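Side-chain contacts in DNA-binding protein reb1 (Schizosaccharomyces pombe, PDB 5EYB), which binds specific DNA sites in ribosomal RNA gene regions and upstream of many polymerase II genes, and helps terminate RNA polymerase I transcription: residues 108-113 with 146-151; 169-172 with 177-180; 251-256 with 270-275. All coordinates share one frame; numbering follows the deposited sequence.

Contact 1 (108-113 with 146-151). With nucleotides of chain B.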
loop_
_atom_site.group_PDB
_atom_site.type_symbol
_atom_site.label_atom_id
_atom_site.label_comp_id
_atom_site.label_asym_id
_atom_site.label_seq_id
_atom_site.Cartn_x
_atom_site.Cartn_y
_atom_site.Cartn_z
ATOM N N SER A 108 -1.855 0.574 26.466
ATOM C CA SER A 108 -2.700 1.675 26.907
ATOM C C SER A 108 -2.986 1.604 28.403
ATOM O O SER A 108 -3.153 2.631 29.055
ATOM C CB SER A 108 -4.012 1.685 26.120
ATOM O OG SER A 108 -4.821 2.790 26.484
ATOM N N GLN A 109 -3.041 0.392 28.948
ATOM C CA GLN A 109 -3.246 0.216 30.381
ATOM C C GLN A 109 -1.977 0.556 31.161
ATOM O O GLN A 109 -2.035 1.192 32.212
ATOM C CB GLN A 109 -3.691 -1.214 30.695
ATOM N N GLU A 110 -0.831 0.134 30.638
ATOM C CA GLU A 110 0.451 0.410 31.277
ATOM C C GLU A 110 0.785 1.896 31.251
ATOM O O GLU A 110 1.255 2.451 32.245
ATOM C CB GLU A 110 1.568 -0.386 30.604
ATOM C CG GLU A 110 1.542 -1.869 30.913
ATOM C CD GLU A 110 1.872 -2.166 32.361
ATOM O OE1 GLU A 110 3.002 -1.850 32.794
ATOM O OE2 GLU A 110 0.999 -2.712 33.067
ATOM N N VAL A 111 0.546 2.537 30.109
ATOM C CA VAL A 111 0.805 3.968 29.971
ATOM C C VAL A 111 -0.098 4.771 30.896
ATOM O O VAL A 111 0.351 5.710 31.557
ATOM C CB VAL A 111 0.605 4.451 28.520
ATOM C CG1 VAL A 111 0.679 5.972 28.446
ATOM C CG2 VAL A 111 1.649 3.825 27.607
ATOM N N HIS A 112 -1.371 4.391 30.947
ATOM C CA HIS A 112 -2.326 5.053 31.827
ATOM C C HIS A 112 -1.949 4.858 33.293
ATOM O O HIS A 112 -2.137 5.757 34.104
ATOM C CB HIS A 112 -3.747 4.543 31.568
ATOM N N ASN A 113 -1.413 3.688 33.627
ATOM C CA ASN A 113 -0.938 3.427 34.984
ATOM C C ASN A 113 0.309 4.244 35.296
ATOM O O ASN A 113 0.431 4.830 36.373
ATOM C CB ASN A 113 -0.660 1.934 35.183
ATOM C CG ASN A 113 -1.931 1.121 35.305
ATOM O OD1 ASN A 113 -3.017 1.582 34.944
ATOM N ND2 ASN A 113 -1.805 -0.094 35.819
ATOM N N TYR A 146 7.967 -4.584 28.454
ATOM C CA TYR A 146 8.513 -5.686 27.668
ATOM C C TYR A 146 8.157 -7.031 28.287
ATOM O O TYR A 146 7.934 -8.011 27.577
ATOM C CB TYR A 146 10.033 -5.570 27.540
ATOM C CG TYR A 146 10.519 -4.299 26.882
ATOM C CD1 TYR A 146 9.746 -3.635 25.937
ATOM C CD2 TYR A 146 11.757 -3.760 27.212
ATOM C CE1 TYR A 146 10.194 -2.472 25.340
ATOM C CE2 TYR A 146 12.210 -2.602 26.623
ATOM C CZ TYR A 146 11.427 -1.960 25.688
ATOM O OH TYR A 146 11.883 -0.801 25.103
ATOM N N LYS A 147 8.110 -7.077 29.614
ATOM C CA LYS A 147 7.840 -8.324 30.320
ATOM C C LYS A 147 6.393 -8.767 30.125
ATOM O O LYS A 147 6.099 -9.962 30.105
ATOM C CB LYS A 147 8.152 -8.179 31.812
ATOM N N LYS A 148 5.494 -7.802 29.970
ATOM C CA LYS A 148 4.077 -8.106 29.810
ATOM C C LYS A 148 3.723 -8.392 28.350
ATOM O O LYS A 148 2.586 -8.741 28.030
ATOM C CB LYS A 148 3.224 -6.959 30.354
ATOM C CG LYS A 148 3.476 -6.661 31.824
ATOM C CD LYS A 148 2.447 -5.697 32.389
ATOM C CE LYS A 148 2.752 -5.365 33.841
ATOM N NZ LYS A 148 4.070 -4.684 33.991
ATOM N N LEU A 149 4.707 -8.236 27.471
ATOM C CA LEU A 149 4.569 -8.609 26.069
ATOM C C LEU A 149 5.802 -9.392 25.646
ATOM O O LEU A 149 6.464 -9.044 24.664
ATOM C CB LEU A 149 4.389 -7.375 25.181
ATOM C CG LEU A 149 3.104 -6.555 25.317
ATOM C CD1 LEU A 149 3.181 -5.306 24.451
ATOM C CD2 LEU A 149 1.888 -7.387 24.946
ATOM N N SER A 150 6.102 -10.450 26.400
ATOM C CA SER A 150 7.353 -11.190 26.256
ATOM C C SER A 150 7.439 -11.934 24.932
ATOM O O SER A 150 8.525 -12.316 24.495
ATOM C CB SER A 150 7.516 -12.167 27.418
ATOM O OG SER A 150 6.323 -12.902 27.625
ATOM N N HIS A 151 6.289 -12.132 24.297
ATOM C CA HIS A 151 6.215 -12.853 23.034
ATOM C C HIS A 151 6.804 -12.036 21.888
ATOM O O HIS A 151 7.434 -12.573 20.981
ATOM C CB HIS A 151 4.766 -13.218 22.727
ATOM C CG HIS A 151 3.846 -12.039 22.705
ATOM N ND1 HIS A 151 3.215 -11.566 23.836
ATOM C CD2 HIS A 151 3.460 -11.227 21.692
ATOM C CE1 HIS A 151 2.475 -10.519 23.519
ATOM N NE2 HIS A 151 2.606 -10.293 22.223
ATOM P P DG B 7 15.179 0.092 25.867
ATOM O OP1 DG B 7 14.081 0.132 26.856
ATOM O OP2 DG B 7 14.987 -0.640 24.598
ATOM O "O5'" DG B 7 15.589 1.593 25.498
ATOM C "C5'" DG B 7 16.201 2.419 26.481
ATOM C "C4'" DG B 7 17.080 3.468 25.829
ATOM O "O4'" DG B 7 18.202 2.816 25.187
ATOM C "C3'" DG B 7 16.388 4.314 24.755
ATOM O "O3'" DG B 7 16.663 5.689 24.957
ATOM C "C2'" DG B 7 16.988 3.814 23.445
ATOM C "C1'" DG B 7 18.355 3.301 23.877
ATOM N N9 DG B 7 18.822 2.205 23.039
ATOM C C8 DG B 7 18.348 0.915 23.026
ATOM N N7 DG B 7 18.939 0.153 22.151
ATOM C C5 DG B 7 19.858 0.993 21.534
ATOM C C6 DG B 7 20.790 0.727 20.504
ATOM O O6 DG B 7 20.990 -0.341 19.907
ATOM N N1 DG B 7 21.534 1.860 20.175
ATOM C C2 DG B 7 21.394 3.091 20.768
ATOM N N2 DG B 7 22.201 4.064 20.317
ATOM N N3 DG B 7 20.525 3.354 21.738
ATOM C C4 DG B 7 19.795 2.261 22.070
#
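E110, on the helix 101-116, and K148, just past the helix 136-147, meet through the ends of their side chains alone. Both CB atoms point toward the opposing segment, but the two chains cross at a slant, and the ammonium group is not aimed squarely at the middle of the carboxylate. One oxygen takes the ammonium group: K148 NZ lies 3.3 Å from E110 OE1, a salt bridge whose hydrogen bond is weak. The other oxygen is met by carbon, with E110 OE2 3.3 Å from K148 CE and 3.4 Å from K148 CD. The methylenes of the lysine thus run past the OE2 side of the carboxylate before the chain bends at its last torsion (chi4 62°) and swings NZ round to OE1. The glutamate bends too, at chi2 (-68°), where it turns out of a straight course from the helix. With a single weak bond at the surface, the pair probably contributes mainly electrostatic attraction. Hydrophobic packing nearby comes from V111, which touches F141 and Y165, and from L149, which sits on I106 and I107. Farther along, H151 NE2 bonds to E103, a second polar link back to helix 101-116. Two residues before the lysine, Y146 takes no part in the salt bridge. Its ring rests on A154, I157 and Y158 of helix 154-164, and Y146 OH donates a hydrogen bond of 3.0 Å to OP1 of DG7 of chain B, which approaches at the ring edge near its plane. Both segments lie in the Myb-associated domain, an all-helical unit of the helix-turn-helix clan, where the bridge ties helix 101-116 to the end of helix 136-147 at the surface.

Contact 2 (169-172 with 177-180). With nucleotides of chain C.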
loop_
_atom_site.group_PDB
_atom_site.type_symbol
_atom_site.label_atom_id
_atom_site.label_comp_id
_atom_site.label_asym_id
_atom_site.label_seq_id
_atom_site.Cartn_x
_atom_site.Cartn_y
_atom_site.Cartn_z
ATOM N N GLU A 169 2.200 16.820 15.910
ATOM C CA GLU A 169 0.814 16.833 15.451
ATOM C C GLU A 169 0.622 15.863 14.292
ATOM O O GLU A 169 1.022 16.145 13.163
ATOM C CB GLU A 169 0.397 18.245 15.034
ATOM N N ASP A 170 0.006 14.720 14.580
ATOM C CA ASP A 170 -0.160 13.665 13.587
ATOM C C ASP A 170 -1.335 13.937 12.651
ATOM O O ASP A 170 -2.491 13.956 13.076
ATOM C CB ASP A 170 -0.344 12.309 14.275
ATOM N N ARG A 171 -1.026 14.145 11.375
ATOM C CA ARG A 171 -2.045 14.384 10.359
ATOM C C ARG A 171 -1.516 14.036 8.969
ATOM O O ARG A 171 -0.304 14.014 8.743
ATOM C CB ARG A 171 -2.518 15.839 10.402
ATOM C CG ARG A 171 -1.417 16.862 10.198
ATOM C CD ARG A 171 -1.931 18.268 10.444
ATOM N NE ARG A 171 -0.910 19.282 10.197
ATOM C CZ ARG A 171 -0.760 19.926 9.044
ATOM N NH1 ARG A 171 -1.568 19.662 8.025
ATOM N NH2 ARG A 171 0.197 20.833 8.908
ATOM N N CYS A 172 -2.431 13.766 8.043
ATOM C CA CYS A 172 -2.066 13.334 6.695
ATOM C C CYS A 172 -1.904 14.497 5.725
ATOM O O CYS A 172 -1.200 14.384 4.720
ATOM C CB CYS A 172 -3.114 12.360 6.151
ATOM S SG CYS A 172 -4.824 12.885 6.396
ATOM N N GLU A 177 3.126 24.585 0.862
ATOM C CA GLU A 177 4.148 25.366 1.553
ATOM C C GLU A 177 4.917 24.492 2.530
ATOM O O GLU A 177 6.134 24.600 2.658
ATOM C CB GLU A 177 3.517 26.553 2.287
ATOM C CG GLU A 177 2.597 27.408 1.421
ATOM C CD GLU A 177 1.195 26.828 1.290
ATOM O OE1 GLU A 177 0.737 26.146 2.232
ATOM O OE2 GLU A 177 0.554 27.047 0.241
ATOM N N GLU A 178 4.187 23.622 3.217
ATOM C CA GLU A 178 4.789 22.694 4.159
ATOM C C GLU A 178 5.699 21.714 3.434
ATOM O O GLU A 178 6.767 21.367 3.933
ATOM C CB GLU A 178 3.706 21.947 4.928
ATOM C CG GLU A 178 4.193 21.282 6.192
ATOM C CD GLU A 178 3.057 20.942 7.124
ATOM O OE1 GLU A 178 3.322 20.315 8.170
ATOM O OE2 GLU A 178 1.901 21.307 6.811
ATOM N N ASP A 179 5.271 21.271 2.254
ATOM C CA ASP A 179 6.100 20.418 1.406
ATOM C C ASP A 179 7.390 21.131 1.037
ATOM O O ASP A 179 8.465 20.533 1.003
ATOM C CB ASP A 179 5.350 20.015 0.136
ATOM C CG ASP A 179 4.429 18.833 0.351
ATOM O OD1 ASP A 179 4.671 18.053 1.297
ATOM O OD2 ASP A 179 3.470 18.674 -0.433
ATOM N N GLU A 180 7.266 22.424 0.760
ATOM C CA GLU A 180 8.398 23.250 0.372
ATOM C C GLU A 180 9.331 23.495 1.551
ATOM O O GLU A 180 10.556 23.448 1.408
ATOM C CB GLU A 180 7.909 24.583 -0.201
ATOM C CG GLU A 180 9.010 25.468 -0.758
ATOM C CD GLU A 180 9.659 24.892 -2.005
ATOM O OE1 GLU A 180 9.090 23.953 -2.602
ATOM O OE2 GLU A 180 10.740 25.384 -2.389
ATOM P P DC C 14 -3.221 8.814 7.924
ATOM O OP1 DC C 14 -4.460 8.985 8.714
ATOM O OP2 DC C 14 -2.263 9.930 7.791
ATOM O "O5'" DC C 14 -2.403 7.583 8.522
ATOM C "C5'" DC C 14 -2.891 6.271 8.344
ATOM C "C4'" DC C 14 -1.793 5.260 8.588
ATOM O "O4'" DC C 14 -1.017 5.086 7.393
ATOM C "C3'" DC C 14 -0.779 5.656 9.655
ATOM O "O3'" DC C 14 -1.121 5.046 10.887
ATOM C "C2'" DC C 14 0.565 5.131 9.114
ATOM C "C1'" DC C 14 0.196 4.500 7.773
ATOM N N1 DC C 14 1.205 4.738 6.712
ATOM C C2 DC C 14 1.849 3.649 6.121
ATOM O O2 DC C 14 1.553 2.506 6.485
ATOM N N3 DC C 14 2.774 3.877 5.158
ATOM C C4 DC C 14 3.063 5.127 4.793
ATOM N N4 DC C 14 3.984 5.302 3.840
ATOM C C5 DC C 14 2.418 6.252 5.391
ATOM C C6 DC C 14 1.507 6.013 6.337
#
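R171 and E178 approach from opposite directions and meet at one end of the guanidinium. The tight point is the bonded pair, R171 NH2 and E178 OE2, 2.7 Å apart in a salt bridge; E178 OE1 is farther, at 3.3 Å from R171 NH2. OE2 comes in at the edge of the guanidinium, near its plane, though the two flat groups are turned 47° from each other. The N-H to oxygen angle is only 128°, and the hydrogen bond is weak. The rest is loose: R171 NH1 stays 4.0 Å from E178 OE2, and the exposed arginine reaches its partner on a chain extended from CG to NE. E178, less exposed, leaves its helix with CG anti to the backbone N (chi1 -163°) and continues extended. Its OE1 is taken by a salt bridge to NE of R202, probably the stronger tie, so the carboxylate is shared between two arginines. R202 NH1 also bonds to R171 O, linking loop and turn. Beside R171, C172 CB packs near OP2 of DC14 of chain C. The contact thus joins the loop after helix 154-164 to the first turn of helix 176-189, with R202 coming from the turn between helices 193-199 and 204-215.

Contact 3 (251-256 with 270-275); sequences INWTLV and YKFQQL. With nucleotides of chain C; nucleotides of chain B.
In the predicted helix-turn-helix of the second Myb-type repeat, W253 is set against F272, with I251 just ahead of the motif joining in, and the start of helix 253-260 meets the end of helix 265-275. The tryptophan and phenylalanine side chains cross at about a right angle. W253 leads with the far corner of its six-membered ring, CH2, which lies 3.5 Å from F272 CD2 and equally near CG and CB. For the tryptophan this is an edge contact; the planes are 54° apart and the ring centres 5.4 Å, an oblique pair. F272 reaches it with CG anti to the backbone N (chi1 177°). I251 touches both aromatics: its CG2 sits 3.4 Å above the centre of the W253 ring, while its CD1 comes 4.2 Å from F272 CE2. V238, in helix 228-238, is also touched by F272. Polar groups flank this apolar patch. N252 occupies the N-cap position, its OD1 accepting from L255 N in the carbonyl plane, 2.6 Å long with an N-H to oxygen angle of 153°. The amide nitrogen, ND2, lies 3.0 Å from OP2 of DG13 of chain B. An alanine here would lack both amide atoms, and would probably leave L255 N without its cap and the nearby phosphate without its polar neighbour. On the other helix, Y270 has its CB directed away from the other segment; its OH lies in hydrogen-bonding position to OP2 of DA10 of chain C, though the modelled bond is very short and its length doubtful. Q274 OE1 sits above one face of that ring, toward the rim. The chemistry is thus divided: apolar contacts join the two segments, while polar ends from each face phosphates of different DNA strands.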
loop_
_atom_site.group_PDB
_atom_site.type_symbol
_atom_site.label_atom_id
_atom_site.label_comp_id
_atom_site.label_asym_id
_atom_site.label_seq_id
_atom_site.Cartn_x
_atom_site.Cartn_y
_atom_site.Cartn_z
ATOM N N ILE A 251 15.815 -6.719 -4.468
ATOM C CA ILE A 251 15.410 -5.497 -5.162
ATOM C C ILE A 251 15.125 -4.334 -4.209
ATOM O O ILE A 251 14.199 -4.395 -3.401
ATOM C CB ILE A 251 14.153 -5.734 -6.025
ATOM C CG1 ILE A 251 14.332 -6.969 -6.911
ATOM C CG2 ILE A 251 13.847 -4.505 -6.870
ATOM C CD1 ILE A 251 13.095 -7.341 -7.705
ATOM N N ASN A 252 15.923 -3.274 -4.317
ATOM C CA ASN A 252 15.722 -2.068 -3.517
ATOM C C ASN A 252 14.855 -1.062 -4.263
ATOM O O ASN A 252 15.350 -0.305 -5.099
ATOM C CB ASN A 252 17.065 -1.431 -3.148
ATOM C CG ASN A 252 16.916 -0.237 -2.213
ATOM O OD1 ASN A 252 16.511 0.848 -2.629
ATOM N ND2 ASN A 252 17.254 -0.433 -0.945
ATOM N N TRP A 253 13.563 -1.047 -3.952
ATOM C CA TRP A 253 12.616 -0.222 -4.694
ATOM C C TRP A 253 12.833 1.272 -4.478
ATOM O O TRP A 253 12.409 2.088 -5.295
ATOM C CB TRP A 253 11.181 -0.603 -4.332
ATOM C CG TRP A 253 10.839 -1.989 -4.765
ATOM C CD1 TRP A 253 10.518 -3.043 -3.963
ATOM C CD2 TRP A 253 10.808 -2.480 -6.109
ATOM N NE1 TRP A 253 10.277 -4.160 -4.726
ATOM C CE2 TRP A 253 10.450 -3.841 -6.047
ATOM C CE3 TRP A 253 11.044 -1.901 -7.361
ATOM C CZ2 TRP A 253 10.323 -4.632 -7.187
ATOM C CZ3 TRP A 253 10.917 -2.686 -8.490
ATOM C CH2 TRP A 253 10.560 -4.038 -8.396
ATOM N N THR A 254 13.497 1.633 -3.386
ATOM C CA THR A 254 13.814 3.035 -3.140
ATOM C C THR A 254 14.890 3.504 -4.115
ATOM O O THR A 254 14.803 4.600 -4.670
ATOM C CB THR A 254 14.283 3.274 -1.694
ATOM O OG1 THR A 254 13.240 2.905 -0.785
ATOM C CG2 THR A 254 14.621 4.737 -1.485
ATOM N N LEU A 255 15.899 2.667 -4.332
ATOM C CA LEU A 255 16.939 2.991 -5.301
ATOM C C LEU A 255 16.382 2.911 -6.718
ATOM O O LEU A 255 16.747 3.710 -7.578
ATOM C CB LEU A 255 18.143 2.059 -5.151
ATOM C CG LEU A 255 19.317 2.313 -6.103
ATOM C CD1 LEU A 255 19.909 3.700 -5.881
ATOM C CD2 LEU A 255 20.383 1.231 -5.957
ATOM N N VAL A 256 15.495 1.947 -6.949
ATOM C CA VAL A 256 14.853 1.766 -8.246
ATOM C C VAL A 256 14.106 3.025 -8.680
ATOM O O VAL A 256 14.232 3.472 -9.821
ATOM C CB VAL A 256 13.878 0.571 -8.219
ATOM C CG1 VAL A 256 12.783 0.728 -9.268
ATOM C CG2 VAL A 256 14.634 -0.743 -8.388
ATOM N N TYR A 270 4.849 -1.869 -7.801
ATOM C CA TYR A 270 3.572 -2.349 -8.311
ATOM C C TYR A 270 3.640 -2.659 -9.803
ATOM O O TYR A 270 3.236 -3.738 -10.233
ATOM C CB TYR A 270 2.463 -1.333 -8.043
ATOM C CG TYR A 270 1.101 -1.821 -8.478
ATOM C CD1 TYR A 270 0.352 -2.665 -7.665
ATOM C CD2 TYR A 270 0.569 -1.453 -9.706
ATOM C CE1 TYR A 270 -0.893 -3.121 -8.060
ATOM C CE2 TYR A 270 -0.676 -1.905 -10.112
ATOM C CZ TYR A 270 -1.402 -2.739 -9.285
ATOM O OH TYR A 270 -2.642 -3.190 -9.686
ATOM N N LYS A 271 4.147 -1.709 -10.582
ATOM C CA LYS A 271 4.241 -1.869 -12.032
ATOM C C LYS A 271 5.076 -3.084 -12.418
ATOM O O LYS A 271 4.715 -3.834 -13.327
ATOM C CB LYS A 271 4.832 -0.614 -12.674
ATOM C CG LYS A 271 5.237 -0.795 -14.129
ATOM C CD LYS A 271 4.046 -1.082 -15.026
ATOM C CE LYS A 271 3.140 0.122 -15.114
ATOM N NZ LYS A 271 2.119 -0.026 -16.181
ATOM N N PHE A 272 6.189 -3.276 -11.719
ATOM C CA PHE A 272 7.068 -4.402 -11.988
ATOM C C PHE A 272 6.364 -5.730 -11.731
ATOM O O PHE A 272 6.578 -6.704 -12.450
ATOM C CB PHE A 272 8.333 -4.309 -11.138
ATOM C CG PHE A 272 9.255 -5.479 -11.304
ATOM C CD1 PHE A 272 10.157 -5.520 -12.350
ATOM C CD2 PHE A 272 9.215 -6.539 -10.416
ATOM C CE1 PHE A 272 11.005 -6.597 -12.507
ATOM C CE2 PHE A 272 10.059 -7.618 -10.570
ATOM C CZ PHE A 272 10.955 -7.646 -11.616
ATOM N N GLN A 273 5.528 -5.762 -10.699
ATOM C CA GLN A 273 4.783 -6.969 -10.359
ATOM C C GLN A 273 3.773 -7.319 -11.446
ATOM O O GLN A 273 3.591 -8.488 -11.786
ATOM C CB GLN A 273 4.074 -6.799 -9.016
ATOM C CG GLN A 273 5.010 -6.859 -7.820
ATOM C CD GLN A 273 4.312 -6.538 -6.515
ATOM O OE1 GLN A 273 3.276 -5.871 -6.499
ATOM N NE2 GLN A 273 4.874 -7.014 -5.409
ATOM N N GLN A 274 3.123 -6.299 -11.994
ATOM C CA GLN A 274 2.128 -6.506 -13.033
ATOM C C GLN A 274 2.775 -6.934 -14.348
ATOM O O GLN A 274 2.239 -7.781 -15.062
ATOM C CB GLN A 274 1.297 -5.240 -13.238
ATOM C CG GLN A 274 0.727 -4.653 -11.956
ATOM C CD GLN A 274 -0.014 -5.679 -11.116
ATOM O OE1 GLN A 274 0.190 -5.769 -9.905
ATOM N NE2 GLN A 274 -0.883 -6.452 -11.755
ATOM N N LEU A 275 3.925 -6.346 -14.665
ATOM C CA LEU A 275 4.652 -6.703 -15.880
ATOM C C LEU A 275 5.168 -8.139 -15.817
ATOM O O LEU A 275 5.182 -8.849 -16.820
ATOM C CB LEU A 275 5.826 -5.748 -16.111
ATOM C CG LEU A 275 5.557 -4.292 -16.501
ATOM C CD1 LEU A 275 6.823 -3.466 -16.320
ATOM C CD2 LEU A 275 5.054 -4.189 -17.933
ATOM P P DA C 10 -3.779 -1.477 -12.731
ATOM O OP1 DA C 10 -3.554 -1.387 -14.189
ATOM O OP2 DA C 10 -3.370 -2.694 -11.997
ATOM O "O5'" DA C 10 -3.087 -0.217 -12.039
ATOM C "C5'" DA C 10 -3.460 1.094 -12.436
ATOM C "C4'" DA C 10 -3.337 2.067 -11.279
ATOM O "O4'" DA C 10 -4.268 1.699 -10.234
ATOM C "C3'" DA C 10 -1.952 2.123 -10.626
ATOM O "O3'" DA C 10 -1.442 3.450 -10.694
ATOM C "C2'" DA C 10 -2.191 1.674 -9.178
ATOM C "C1'" DA C 10 -3.673 1.937 -8.984
ATOM N N9 DA C 10 -4.288 1.048 -8.003
ATOM C C8 DA C 10 -4.293 -0.318 -8.020
ATOM N N7 DA C 10 -4.922 -0.859 -7.005
ATOM C C5 DA C 10 -5.359 0.229 -6.267
ATOM C C6 DA C 10 -6.090 0.330 -5.068
ATOM N N6 DA C 10 -6.527 -0.731 -4.381
ATOM N N1 DA C 10 -6.357 1.569 -4.603
ATOM C C2 DA C 10 -5.920 2.627 -5.293
ATOM N N3 DA C 10 -5.226 2.656 -6.429
ATOM C C4 DA C 10 -4.975 1.412 -6.867
ATOM P P DG B 13 15.047 -3.085 1.073
ATOM O OP1 DG B 13 15.629 -4.416 0.805
ATOM O OP2 DG B 13 14.926 -2.096 -0.021
ATOM O "O5'" DG B 13 13.596 -3.257 1.727
ATOM C "C5'" DG B 13 13.464 -3.914 2.978
ATOM C "C4'" DG B 13 12.020 -3.921 3.438
ATOM O "O4'" DG B 13 11.688 -2.646 4.015
ATOM C "C3'" DG B 13 10.988 -4.160 2.334
ATOM O "O3'" DG B 13 10.431 -5.450 2.483
ATOM C "C2'" DG B 13 9.930 -3.060 2.543
ATOM C "C1'" DG B 13 10.308 -2.463 3.896
ATOM N N9 DG B 13 10.022 -1.037 4.004
ATOM C C8 DG B 13 10.714 -0.008 3.408
ATOM N N7 DG B 13 10.231 1.170 3.682
ATOM C C5 DG B 13 9.150 0.908 4.516
ATOM C C6 DG B 13 8.240 1.798 5.134
ATOM O O6 DG B 13 8.207 3.033 5.065
ATOM N N1 DG B 13 7.295 1.123 5.895
ATOM C C2 DG B 13 7.233 -0.240 6.044
ATOM N N2 DG B 13 6.248 -0.702 6.820
ATOM N N3 DG B 13 8.078 -1.089 5.472
ATOM C C4 DG B 13 9.008 -0.444 4.724
ATOM P P DG B 12 18.638 2.469 1.936
ATOM O OP1 DG B 12 19.762 1.909 1.154
ATOM O OP2 DG B 12 17.804 3.551 1.369
ATOM O "O5'" DG B 12 17.635 1.300 2.360
ATOM C "C5'" DG B 12 18.086 0.261 3.215
ATOM C "C4'" DG B 12 16.950 -0.681 3.561
ATOM O "O4'" DG B 12 16.128 -0.096 4.595
ATOM C "C3'" DG B 12 16.006 -1.020 2.399
ATOM O "O3'" DG B 12 15.922 -2.436 2.249
ATOM C "C2'" DG B 12 14.662 -0.413 2.823
ATOM C "C1'" DG B 12 14.785 -0.411 4.336
ATOM N N9 DG B 12 13.946 0.582 4.995
ATOM C C8 DG B 12 14.024 1.947 4.865
ATOM N N7 DG B 12 13.148 2.588 5.585
ATOM C C5 DG B 12 12.447 1.582 6.239
ATOM C C6 DG B 12 11.375 1.670 7.155
ATOM O O6 DG B 12 10.815 2.685 7.583
ATOM N N1 DG B 12 10.957 0.414 7.580
ATOM C C2 DG B 12 11.504 -0.777 7.171
ATOM N N2 DG B 12 10.965 -1.883 7.693
ATOM N N3 DG B 12 12.509 -0.875 6.312
ATOM C C4 DG B 12 12.928 0.343 5.889
#

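How the contacts relate
Read from the N terminus, the three contacts follow one another in series; none nests in or crosses another. Contact 1 closes first, over 32 intervening residues in the Myb-associated domain, and brings the residue just after helix 136-147 to the side of helix 101-116. Contact 2 spans only four residues, linking the approach to helix 176-189 with that helix in the first Myb-type repeat. Contact 3 closes over 13 residues in the second repeat, between helices 253-260 and 265-275. Their centres are about 31 Å (1 and 2), 27 Å (2 and 3) and 38 Å (1 and 3) apart, and none touches another: each ties parts within one module, and in each, a residue of one segment or both approaches the DNA backbone.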